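Local atomic coordinates of MIP07328p (PDB entry 6FKK), a protein that acts as a semaphorin guidance cue of the fruit fly, probably repelling growing axons by binding a semaphorin receptor. Residues S274-G280 with V391-V395; P375-K379 with T416-N420. The contacts are given in a common frame with arbitrary orientation. Numbering follows the deposited sequence.

Contact 1. Residues S274-G280 with V391-V395; sequences SPIVESG and VHPQV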
# COMPACT_ATOMS: atom_id res chain seq x y z
N SER A 274 1.89 1.76 1.88
CA SER A 274 1.70 1.63 3.31
C SER A 274 0.60 2.57 3.78
O SER A 274 0.21 3.48 3.06
CB SER A 274 3.01 1.96 4.04
OG SER A 274 3.32 3.33 3.92
N PRO A 275 0.07 2.36 4.99
CA PRO A 275 -0.85 3.36 5.55
C PRO A 275 -0.14 4.69 5.74
O PRO A 275 1.08 4.80 5.65
CB PRO A 275 -1.25 2.75 6.90
CG PRO A 275 -1.00 1.29 6.75
CD PRO A 275 0.19 1.17 5.84
N ILE A 276 -0.94 5.73 6.00
CA ILE A 276 -0.36 7.04 6.24
C ILE A 276 0.50 6.98 7.50
O ILE A 276 0.04 6.59 8.57
CB ILE A 276 -1.45 8.12 6.36
CG1 ILE A 276 -2.12 8.34 5.01
CG2 ILE A 276 -0.85 9.42 6.86
CD1 ILE A 276 -3.08 9.51 5.00
N VAL A 277 1.77 7.37 7.36
CA VAL A 277 2.74 7.35 8.44
C VAL A 277 2.90 8.77 8.97
O VAL A 277 2.98 9.73 8.19
CB VAL A 277 4.08 6.77 7.97
CG1 VAL A 277 5.16 6.99 9.01
CG2 VAL A 277 3.94 5.29 7.66
N GLU A 278 2.94 8.91 10.29
CA GLU A 278 3.12 10.20 10.94
C GLU A 278 4.57 10.32 11.39
O GLU A 278 4.96 9.77 12.42
CB GLU A 278 2.15 10.36 12.12
CG GLU A 278 0.68 10.35 11.72
CD GLU A 278 0.29 11.56 10.88
OE1 GLU A 278 0.99 12.59 10.93
OE2 GLU A 278 -0.73 11.47 10.16
N SER A 279 5.37 11.02 10.60
CA SER A 279 6.79 11.26 10.90
C SER A 279 6.92 12.73 11.26
O SER A 279 7.09 13.59 10.38
CB SER A 279 7.69 10.87 9.72
OG SER A 279 7.50 9.51 9.35
N GLY A 280 6.86 13.03 12.55
CA GLY A 280 6.90 14.41 12.98
C GLY A 280 5.67 15.17 12.53
O GLY A 280 4.54 14.68 12.63
N VAL A 391 6.23 0.08 7.63
CA VAL A 391 7.05 1.09 8.30
C VAL A 391 6.84 1.01 9.80
O VAL A 391 5.71 0.91 10.28
CB VAL A 391 6.71 2.51 7.80
CG1 VAL A 391 7.55 3.55 8.52
CG2 VAL A 391 6.91 2.62 6.30
N HIS A 392 7.95 1.06 10.55
CA HIS A 392 7.94 1.32 11.98
C HIS A 392 8.35 2.77 12.18
O HIS A 392 9.55 3.08 12.13
CB HIS A 392 8.88 0.37 12.74
CG HIS A 392 8.84 0.53 14.23
ND1 HIS A 392 9.64 -0.21 15.07
CD2 HIS A 392 8.10 1.34 15.02
CE1 HIS A 392 9.39 0.14 16.32
NE2 HIS A 392 8.46 1.07 16.32
N PRO A 393 7.42 3.69 12.41
CA PRO A 393 7.76 5.11 12.36
C PRO A 393 8.37 5.63 13.65
O PRO A 393 8.03 5.20 14.75
CB PRO A 393 6.41 5.78 12.08
CG PRO A 393 5.43 4.87 12.72
CD PRO A 393 5.97 3.47 12.55
N GLN A 394 9.28 6.59 13.48
CA GLN A 394 9.81 7.41 14.58
C GLN A 394 10.45 6.56 15.67
O GLN A 394 10.14 6.69 16.86
CB GLN A 394 8.71 8.31 15.15
CG GLN A 394 8.18 9.34 14.15
CD GLN A 394 9.26 10.27 13.63
OE1 GLN A 394 9.65 11.23 14.30
NE2 GLN A 394 9.76 9.99 12.43
N VAL A 395 11.37 5.69 15.26
CA VAL A 395 12.18 4.94 16.22
C VAL A 395 13.27 5.86 16.74
O VAL A 395 14.05 6.42 15.97
CB VAL A 395 12.78 3.68 15.57
CG1 VAL A 395 13.67 2.95 16.55
CG2 VAL A 395 11.67 2.77 15.07
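Strand 277-279 and strand 391-395 run nearly parallel: their N-to-C directions differ by 19° and their axes approach to 6.4 Å. That spacing, and the lack of any hydrogen bond between the segments, shows that they are not neighbours in a sheet. The CA atoms of Ser-279 and Gln-394 lie 6.1 Å apart, those of Ser-274 and Val-391 7.3 Å. Val-277 fills the gap with both methyls: CG1 sits 3.5 Å from CB of Pro-393, and CG2 3.9 Å from CB of Val-391. Further along, Gln-394 has phi/psi of 58/52, a left-handed conformation that interrupts the extended backbone. Its side chain lies against the end of the other strand, with CG 3.7 Å from Glu-278 O and NE2 3.5 Å from Ser-279 CB. The polar link is indirect: Asp-404, on the next strand, 402-410, accepts hydrogen bonds from the OG of Ser-279 and the backbone N of Gln-394, so one carboxylate ties both strands. Strands 265-279 and 386-396 each begin a four-stranded antiparallel meander, and these side-by-side first strands are what adjacent blades of the seven-bladed Sema beta-propeller present to each other around its central axis.

Contact 2. Residues P375-K379 with T416-N420; sequences PLLTK and TKFIN
Two strands from different sheets pack through their side chains, with axes 10.4 Å apart at closest and N-to-C directions at 138°. Strand 377-379 is preceded by Leu-376 in a helical backbone conformation (phi/psi -74/-21), whereas Leu-377 is extended (-158/134). Both residues face Val-301 of strand 298-305, forming a classic beta bulge, and the CA-to-CB bonds of both point toward 416-420. In register, the CA atoms of Leu-376 and Asn-420 are 7.0 Å apart, those of Leu-377 and Phe-418 8.5 Å. Phe-418 (chi1 p, chi2 -89°) is the centrepiece. Leu-377 (t, p) makes a CH-pi contact, its CB 4.1 Å from the ring centroid and 23° off the normal, while its CD2 is 3.7 Å from Phe-418 CE1. Leu-376 (m, t) brings its CB to 4.0 Å from Phe-418 CE2. Asn-420 (chi1 m) adds the polar element: its ND2 donates to Leu-376 O at 3.3 Å with an angle of 164°, and its OD1 lies 3.4 Å from Leu-376 CB. Such interlocking of apolar side chains between sheets is characteristic of propeller blades stacked face to face. Strand 377-380, fourth of its blade, thus lies over strand 414-423, third of the next. Thr-435 and Glu-440 of the adjoining strand 432-442 extend the seam, the first hydrogen-bonding Leu-376 O, the second forming a salt bridge with Lys-379.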
# COMPACT_ATOMS: atom_id res chain seq x y z
N PRO A 375 14.34 8.21 -4.96
CA PRO A 375 13.92 7.03 -4.20
C PRO A 375 14.72 6.87 -2.92
O PRO A 375 15.92 7.19 -2.86
CB PRO A 375 14.18 5.87 -5.16
CG PRO A 375 14.20 6.49 -6.51
CD PRO A 375 14.78 7.85 -6.32
N LEU A 376 14.05 6.38 -1.88
CA LEU A 376 14.72 6.07 -0.63
C LEU A 376 15.56 4.80 -0.74
O LEU A 376 16.48 4.60 0.07
CB LEU A 376 13.70 5.92 0.49
CG LEU A 376 12.80 7.14 0.71
CD1 LEU A 376 11.80 6.86 1.83
CD2 LEU A 376 13.63 8.36 1.04
N LEU A 377 15.27 3.94 -1.71
CA LEU A 377 16.03 2.72 -1.95
C LEU A 377 15.79 2.30 -3.39
O LEU A 377 14.65 2.31 -3.85
CB LEU A 377 15.60 1.60 -0.99
CG LEU A 377 16.23 0.22 -1.22
CD1 LEU A 377 17.69 0.23 -0.80
CD2 LEU A 377 15.47 -0.85 -0.46
N THR A 378 16.86 1.95 -4.10
CA THR A 378 16.76 1.43 -5.45
C THR A 378 17.38 0.04 -5.52
O THR A 378 18.36 -0.25 -4.83
CB THR A 378 17.45 2.35 -6.47
OG1 THR A 378 18.86 2.40 -6.21
CG2 THR A 378 16.88 3.76 -6.40
N LYS A 379 16.78 -0.82 -6.35
CA LYS A 379 17.28 -2.17 -6.59
C LYS A 379 17.21 -2.42 -8.09
O LYS A 379 16.13 -2.70 -8.62
CB LYS A 379 16.47 -3.21 -5.81
CG LYS A 379 16.92 -3.41 -4.37
CD LYS A 379 16.13 -4.53 -3.71
CE LYS A 379 16.87 -5.09 -2.51
NZ LYS A 379 18.17 -5.70 -2.92
N THR A 416 13.96 -6.64 3.63
CA THR A 416 15.03 -5.66 3.76
C THR A 416 14.60 -4.57 4.74
O THR A 416 13.59 -3.90 4.54
CB THR A 416 15.36 -5.04 2.40
OG1 THR A 416 15.89 -6.05 1.53
CG2 THR A 416 16.39 -3.93 2.56
N LYS A 417 15.39 -4.41 5.81
CA LYS A 417 15.26 -3.27 6.71
C LYS A 417 16.24 -2.19 6.29
O LYS A 417 17.37 -2.48 5.91
CB LYS A 417 15.55 -3.67 8.16
CG LYS A 417 14.74 -4.82 8.72
CD LYS A 417 15.28 -5.21 10.09
CE LYS A 417 14.39 -6.21 10.81
NZ LYS A 417 14.21 -7.47 10.05
N PHE A 418 15.80 -0.93 6.36
CA PHE A 418 16.70 0.18 6.10
C PHE A 418 16.12 1.46 6.67
O PHE A 418 14.91 1.59 6.86
CB PHE A 418 16.99 0.34 4.60
CG PHE A 418 15.83 0.91 3.81
CD1 PHE A 418 14.88 0.07 3.26
CD2 PHE A 418 15.72 2.27 3.60
CE1 PHE A 418 13.83 0.59 2.52
CE2 PHE A 418 14.67 2.80 2.87
CZ PHE A 418 13.72 1.95 2.33
N ILE A 419 17.02 2.41 6.95
CA ILE A 419 16.66 3.76 7.34
C ILE A 419 17.39 4.73 6.42
O ILE A 419 18.30 4.35 5.69
CB ILE A 419 16.99 4.06 8.82
CG1 ILE A 419 18.51 4.01 9.05
CG2 ILE A 419 16.27 3.09 9.74
CD1 ILE A 419 18.93 4.46 10.43
N ASN A 420 16.98 5.99 6.47
CA ASN A 420 17.57 7.04 5.65
C ASN A 420 18.21 8.09 6.54
O ASN A 420 17.67 8.45 7.59
CB ASN A 420 16.52 7.70 4.75
CG ASN A 420 16.01 6.77 3.67
OD1 ASN A 420 14.82 6.44 3.63
ND2 ASN A 420 16.91 6.34 2.79

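Both contacts join the same two sheets. Contact 1 pairs their first strands; contact 2 pairs the fourth strand of one with the third of the other. Strands 377-380 and 386-396 are consecutive in the chain, so the passage between blades runs from contact 2 to contact 1. Their centres are 15 Å apart, and the nearest atoms, about 7 Å apart, do not touch. Buried areas are almost equal, 261 and 264 Å², and both are partly buried, but contact 1 includes two exposed residues and contact 2 none. The chemistry differs: near-parallel strands meet through valine and proline in contact 1, with polar ties supplied by Asp-404, whereas contact 2 adds an aromatic ring and a direct hydrogen bond.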